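PDB 6TY0: p1, which suppresses RNA silencing for rice yellow mottle virus and probably supports its spread, represented here by the N-terminal, zinc-binding part of the protein. Local coordinates for residues Leu4-Arg9 with Gly56-Ser61; Thr24-Trp29 with Lys78-Ile83. All coordinates share one frame; numbering follows the deposited sequence.

Contact 1: residues Leu4-Arg9 with Gly56-Ser61; sequences LEVLIR and GWVSVS
Leu4 and Val6 meet Val60 and Val58 across the interior of a two-layered beta fold, where the strand 2-10 of one mixed sheet faces the strand 54-64 of the other. No hydrogen bond passes between the segments, as expected for strands in different layers: the CA atoms of Val6 and Val58 lie 8.8 Å apart, and aliphatic side chains from both strands point into the gap between the sheets. The closest approach is at Leu4, whose CD2 lies 4.1 Å from Val60 CG1, the two side chains meeting at a slant. Their first torsions set CG of Leu4 (chi1 -177°) and CG1 of Val60 (chi1 -174°) anti to the backbone N, and the unusual chi2 of Leu4, 92°, then turns CD2 to Val60. Packing slackens toward Ile8, which points its CD1 at Val58 but comes only to 4.7 Å of that residue's CB. Strict alternation along both strands separates this dry side from the outer one. Glu5, Leu7 and Arg9 turn their side chains to the far face of their sheet and remain partly exposed, and the indole of Trp57 lies on the outer face of its own sheet beside Ser74 and Gln76. Thr28, on the neighbouring strand 26-32, touches both Val6 and Val58, its CG2 methyl extending the packing beyond this pair of strands. Where Val6 and Val58 themselves meet, the contact is made methyl to methyl, CG1 of Val6 standing 4.4 Å from CG2 of Val58.

Contact 2: residues Thr24-Trp29 with Lys78-Ile83; sequences THALTW and KYFTNI
Phe80 brings the CD2–CE2 bond of its ring up to Ala26, and most of the contact rests on that pair. The methyl group CB of Ala26 sits 3.9 Å from ring carbon CE2 of Phe80, and it is equally close to the adjoining CD2, so it meets a ring bond and not a single atom. The backbone just before it shares the contact: Ala26 N and His25 C both approach the ring obliquely, His25 C lying 4.1 Å from Phe80 CE2. His25 contributes its backbone, its CB being directed away from the segment 78-83. What brings the phenyl group here is partly its own torsion, with CG beside the backbone N and anti to the carbonyl carbon (chi1 -80°), and partly the chain before it. At Lys78 and Tyr79 the backbone turns a corner, Tyr79 taking a left-handed conformation (phi 68°) and bonding through its main chain to Asn51 and Lys54. Further out, Thr81 pairs with Asp49 through the backbone, and the side-chain amide ND2 of Asn82 donates to Asp49 OD2. The strands 26-32 and 80-81 are the two outermost of the same four-stranded sheet, yet the face of the Phe80 ring rests on Ile8 of strand 2-10 while its rim reaches Ala26 on the far edge strand, with Val77 of strand 70-77 also packed on that alanine.

Overall arrangement
Contacts 1 and 2 lie about 7 Å apart, centre to centre, and their segments alternate along the chain in the order 4-9, 24-29, 56-61, 78-83. They are joined through the four-stranded sheet, where strands 2-10 and 26-32 run antiparallel side by side. Probable hydrogen bonds link Ile8 N to Ala26 O and Thr28 N to Val6 O. Contact 1 spans the two sheets near the centre of the chain, whereas contact 2 lies farther out and links opposite edges of a single sheet. Strand 54-64 ends at Cys64, one of the four zinc-binding cysteines, so the strand that carries contact 1 also leads to the metal site.

Contact 1: residues Leu4-Arg9 with Gly56-Ser61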
loop_
_atom_site.group_PDB
_atom_site.type_symbol
_atom_site.label_atom_id
_atom_site.label_comp_id
_atom_site.label_asym_id
_atom_site.label_seq_id
_atom_site.Cartn_x
_atom_site.Cartn_y
_atom_site.Cartn_z
ATOM N N LEU A 4 -6.180 6.509 0.835
ATOM C CA LEU A 4 -5.926 7.916 0.468
ATOM C C LEU A 4 -6.351 8.123 -0.992
ATOM O O LEU A 4 -5.773 7.533 -1.891
ATOM C CB LEU A 4 -4.454 8.246 0.602
ATOM C CG LEU A 4 -4.154 9.709 0.302
ATOM C CD1 LEU A 4 -4.205 10.509 1.584
ATOM C CD2 LEU A 4 -2.798 9.837 -0.347
ATOM N N GLU A 5 -7.377 8.940 -1.195
ATOM C CA GLU A 5 -7.881 9.285 -2.494
ATOM C C GLU A 5 -7.094 10.433 -3.122
ATOM O O GLU A 5 -6.758 11.410 -2.446
ATOM C CB GLU A 5 -9.351 9.725 -2.391
ATOM C CG GLU A 5 -10.271 8.680 -1.778
ATOM C CD GLU A 5 -11.737 8.815 -2.205
ATOM O OE1 GLU A 5 -12.133 9.868 -2.761
ATOM O OE2 GLU A 5 -12.501 7.847 -1.971
ATOM N N VAL A 6 -6.839 10.311 -4.413
ATOM C CA VAL A 6 -6.131 11.319 -5.181
ATOM C C VAL A 6 -6.979 11.729 -6.382
ATOM O O VAL A 6 -7.360 10.887 -7.185
ATOM C CB VAL A 6 -4.817 10.777 -5.728
ATOM C CG1 VAL A 6 -4.079 11.858 -6.497
ATOM C CG2 VAL A 6 -3.962 10.235 -4.584
ATOM N N LEU A 7 -7.325 13.012 -6.447
ATOM C CA LEU A 7 -8.138 13.565 -7.547
ATOM C C LEU A 7 -7.190 14.199 -8.527
ATOM O O LEU A 7 -6.321 14.992 -8.136
ATOM C CB LEU A 7 -9.100 14.615 -7.028
ATOM C CG LEU A 7 -9.968 15.333 -8.069
ATOM C CD1 LEU A 7 -10.966 14.400 -8.734
ATOM C CD2 LEU A 7 -10.706 16.454 -7.352
ATOM N N ILE A 8 -7.284 13.806 -9.778
ATOM C CA ILE A 8 -6.425 14.388 -10.810
ATOM C C ILE A 8 -7.277 15.095 -11.872
ATOM O O ILE A 8 -8.182 14.484 -12.441
ATOM C CB ILE A 8 -5.574 13.302 -11.439
ATOM C CG1 ILE A 8 -4.623 12.735 -10.370
ATOM C CG2 ILE A 8 -4.775 13.844 -12.610
ATOM C CD1 ILE A 8 -4.152 11.377 -10.739
ATOM N N ARG A 9 -7.001 16.363 -12.106
ATOM C CA ARG A 9 -7.691 17.136 -13.175
ATOM C C ARG A 9 -6.662 17.731 -14.164
ATOM O O ARG A 9 -5.498 17.880 -13.802
ATOM C CB ARG A 9 -8.510 18.251 -12.554
ATOM C CG ARG A 9 -9.589 17.805 -11.580
ATOM C CD ARG A 9 -10.642 18.887 -11.442
ATOM N NE ARG A 9 -10.884 19.308 -10.065
ATOM C CZ ARG A 9 -10.066 20.083 -9.340
ATOM N NH1 ARG A 9 -8.905 20.498 -9.835
ATOM N NH2 ARG A 9 -10.400 20.427 -8.096
ATOM N N GLY A 56 -0.169 7.195 -16.981
ATOM C CA GLY A 56 0.865 7.758 -16.082
ATOM C C GLY A 56 0.869 7.080 -14.728
ATOM O O GLY A 56 -0.116 6.426 -14.334
ATOM N N TRP A 57 1.982 7.224 -14.016
ATOM C CA TRP A 57 2.071 6.825 -12.620
ATOM C C TRP A 57 1.885 8.029 -11.715
ATOM O O TRP A 57 2.358 9.140 -11.991
ATOM C CB TRP A 57 3.436 6.244 -12.308
ATOM C CG TRP A 57 3.718 4.895 -12.852
ATOM C CD1 TRP A 57 4.515 4.598 -13.937
ATOM C CD2 TRP A 57 3.284 3.632 -12.311
ATOM N NE1 TRP A 57 4.590 3.217 -14.105
ATOM C CE2 TRP A 57 3.852 2.608 -13.119
ATOM C CE3 TRP A 57 2.464 3.265 -11.233
ATOM C CZ2 TRP A 57 3.628 1.249 -12.876
ATOM C CZ3 TRP A 57 2.244 1.899 -10.986
ATOM C CH2 TRP A 57 2.826 0.912 -11.812
ATOM N N VAL A 58 1.104 7.822 -10.675
ATOM C CA VAL A 58 1.063 8.741 -9.563
ATOM C C VAL A 58 1.869 8.038 -8.458
ATOM O O VAL A 58 1.709 6.842 -8.231
ATOM C CB VAL A 58 -0.363 9.106 -9.107
ATOM C CG1 VAL A 58 -1.155 7.915 -8.607
ATOM C CG2 VAL A 58 -0.298 10.185 -8.039
ATOM N N SER A 59 2.803 8.747 -7.866
ATOM C CA SER A 59 3.573 8.165 -6.755
ATOM C C SER A 59 3.291 8.927 -5.486
ATOM O O SER A 59 3.120 10.167 -5.491
ATOM C CB SER A 59 5.065 8.200 -7.069
ATOM O OG SER A 59 5.545 9.528 -6.970
ATOM N N VAL A 60 3.210 8.200 -4.391
ATOM C CA VAL A 60 2.928 8.835 -3.131
ATOM C C VAL A 60 3.947 8.307 -2.149
ATOM O O VAL A 60 4.020 7.104 -1.920
ATOM C CB VAL A 60 1.493 8.568 -2.663
ATOM C CG1 VAL A 60 1.156 9.352 -1.399
ATOM C CG2 VAL A 60 0.484 8.910 -3.762
ATOM N N SER A 61 4.727 9.231 -1.591
ATOM C CA SER A 61 5.765 8.948 -0.637
ATOM C C SER A 61 5.396 9.505 0.712
ATOM O O SER A 61 4.943 10.638 0.833
ATOM C CB SER A 61 7.081 9.636 -1.060
ATOM O OG SER A 61 7.383 9.239 -2.390
#

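Contact 2: residues Thr24-Trp29 with Lys78-Ile83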
loop_
_atom_site.group_PDB
_atom_site.type_symbol
_atom_site.label_atom_id
_atom_site.label_comp_id
_atom_site.label_asym_id
_atom_site.label_seq_id
_atom_site.Cartn_x
_atom_site.Cartn_y
_atom_site.Cartn_z
ATOM N N THR A 24 -12.869 14.534 -17.836
ATOM C CA THR A 24 -12.518 15.741 -17.120
ATOM C C THR A 24 -11.691 15.500 -15.828
ATOM O O THR A 24 -11.205 16.459 -15.224
ATOM C CB THR A 24 -13.804 16.501 -16.717
ATOM O OG1 THR A 24 -14.608 15.693 -15.828
ATOM C CG2 THR A 24 -14.611 16.829 -17.963
ATOM N N HIS A 25 -11.582 14.251 -15.380
ATOM C CA HIS A 25 -10.844 13.981 -14.147
ATOM C C HIS A 25 -10.644 12.514 -13.942
ATOM O O HIS A 25 -11.400 11.684 -14.493
ATOM C CB HIS A 25 -11.560 14.575 -12.914
ATOM C CG HIS A 25 -12.787 13.823 -12.505
ATOM N ND1 HIS A 25 -14.025 14.066 -13.053
ATOM C CD2 HIS A 25 -12.970 12.840 -11.590
ATOM C CE1 HIS A 25 -14.920 13.270 -12.496
ATOM N NE2 HIS A 25 -14.307 12.518 -11.603
ATOM N N ALA A 26 -9.632 12.180 -13.135
ATOM C CA ALA A 26 -9.433 10.805 -12.656
ATOM C C ALA A 26 -9.435 10.808 -11.137
ATOM O O ALA A 26 -8.870 11.687 -10.510
ATOM C CB ALA A 26 -8.122 10.247 -13.169
ATOM N N LEU A 27 -10.115 9.853 -10.543
ATOM C CA LEU A 27 -10.118 9.708 -9.089
ATOM C C LEU A 27 -9.415 8.394 -8.840
ATOM O O LEU A 27 -9.873 7.370 -9.321
ATOM C CB LEU A 27 -11.525 9.691 -8.505
ATOM C CG LEU A 27 -11.610 9.671 -6.971
ATOM C CD1 LEU A 27 -10.979 10.907 -6.345
ATOM C CD2 LEU A 27 -13.053 9.587 -6.504
ATOM N N THR A 28 -8.275 8.407 -8.145
ATOM C CA THR A 28 -7.568 7.160 -7.919
ATOM C C THR A 28 -7.333 7.014 -6.432
ATOM O O THR A 28 -7.644 7.914 -5.648
ATOM C CB THR A 28 -6.265 7.080 -8.732
ATOM O OG1 THR A 28 -5.710 5.770 -8.598
ATOM C CG2 THR A 28 -5.240 8.085 -8.278
ATOM N N TRP A 29 -6.800 5.890 -6.006
ATOM C CA TRP A 29 -6.456 5.823 -4.593
ATOM C C TRP A 29 -5.295 4.895 -4.296
ATOM O O TRP A 29 -4.951 3.997 -5.082
ATOM C CB TRP A 29 -7.684 5.476 -3.735
ATOM C CG TRP A 29 -8.211 4.166 -4.057
ATOM C CD1 TRP A 29 -7.846 2.997 -3.491
ATOM C CD2 TRP A 29 -9.178 3.855 -5.057
ATOM N NE1 TRP A 29 -8.519 1.949 -4.074
ATOM C CE2 TRP A 29 -9.354 2.449 -5.041
ATOM C CE3 TRP A 29 -9.910 4.620 -5.981
ATOM C CZ2 TRP A 29 -10.249 1.783 -5.907
ATOM C CZ3 TRP A 29 -10.798 3.949 -6.857
ATOM C CH2 TRP A 29 -10.945 2.549 -6.810
ATOM N N LYS A 78 -4.905 6.164 -16.118
ATOM C CA LYS A 78 -5.127 6.251 -17.550
ATOM C C LYS A 78 -5.339 7.669 -17.976
ATOM O O LYS A 78 -6.077 8.403 -17.343
ATOM C CB LYS A 78 -6.374 5.449 -17.910
ATOM C CG LYS A 78 -6.152 3.970 -17.827
ATOM C CD LYS A 78 -7.395 3.234 -18.264
ATOM C CE LYS A 78 -7.073 1.758 -18.370
ATOM N NZ LYS A 78 -8.318 0.972 -18.553
ATOM N N TYR A 79 -4.708 8.027 -19.086
ATOM C CA TYR A 79 -4.874 9.320 -19.780
ATOM C C TYR A 79 -4.370 10.560 -19.107
ATOM O O TYR A 79 -4.780 11.679 -19.468
ATOM C CB TYR A 79 -6.342 9.555 -20.196
ATOM C CG TYR A 79 -7.067 8.292 -20.595
ATOM C CD1 TYR A 79 -6.611 7.457 -21.619
ATOM C CD2 TYR A 79 -8.200 7.905 -19.884
ATOM C CE1 TYR A 79 -7.309 6.273 -21.940
ATOM C CE2 TYR A 79 -8.892 6.767 -20.196
ATOM C CZ TYR A 79 -8.449 5.955 -21.207
ATOM O OH TYR A 79 -9.212 4.823 -21.394
ATOM N N PHE A 80 -3.574 10.396 -18.062
ATOM C CA PHE A 80 -2.946 11.540 -17.436
ATOM C C PHE A 80 -1.458 11.206 -17.316
ATOM O O PHE A 80 -1.059 10.046 -17.064
ATOM C CB PHE A 80 -3.542 11.887 -16.089
ATOM C CG PHE A 80 -4.809 12.639 -16.174
ATOM C CD1 PHE A 80 -4.808 13.971 -16.442
ATOM C CD2 PHE A 80 -6.011 11.998 -16.005
ATOM C CE1 PHE A 80 -5.983 14.689 -16.514
ATOM C CE2 PHE A 80 -7.203 12.695 -16.088
ATOM C CZ PHE A 80 -7.191 14.043 -16.335
ATOM N N THR A 81 -0.655 12.233 -17.516
ATOM C CA THR A 81 0.766 12.043 -17.571
ATOM C C THR A 81 1.479 13.226 -16.873
ATOM O O THR A 81 0.854 14.260 -16.574
ATOM C CB THR A 81 1.143 11.778 -19.054
ATOM O OG1 THR A 81 2.322 10.982 -19.096
ATOM C CG2 THR A 81 1.317 13.076 -19.853
ATOM N N ASN A 82 2.780 13.085 -16.577
ATOM C CA ASN A 82 3.494 14.125 -15.784
ATOM C C ASN A 82 2.769 14.463 -14.503
ATOM O O ASN A 82 2.580 15.635 -14.163
ATOM C CB ASN A 82 3.669 15.421 -16.557
ATOM C CG ASN A 82 4.366 15.206 -17.874
ATOM O OD1 ASN A 82 5.313 14.417 -17.968
ATOM N ND2 ASN A 82 3.870 15.875 -18.925
ATOM N N ILE A 83 2.330 13.428 -13.794
ATOM C CA ILE A 83 1.540 13.653 -12.611
ATOM C C ILE A 83 2.512 14.110 -11.488
ATOM O O ILE A 83 3.489 13.432 -11.212
ATOM C CB ILE A 83 0.784 12.371 -12.213
ATOM C CG1 ILE A 83 -0.112 11.876 -13.394
ATOM C CG2 ILE A 83 -0.087 12.654 -10.989
ATOM C CD1 ILE A 83 -0.755 10.506 -13.173
#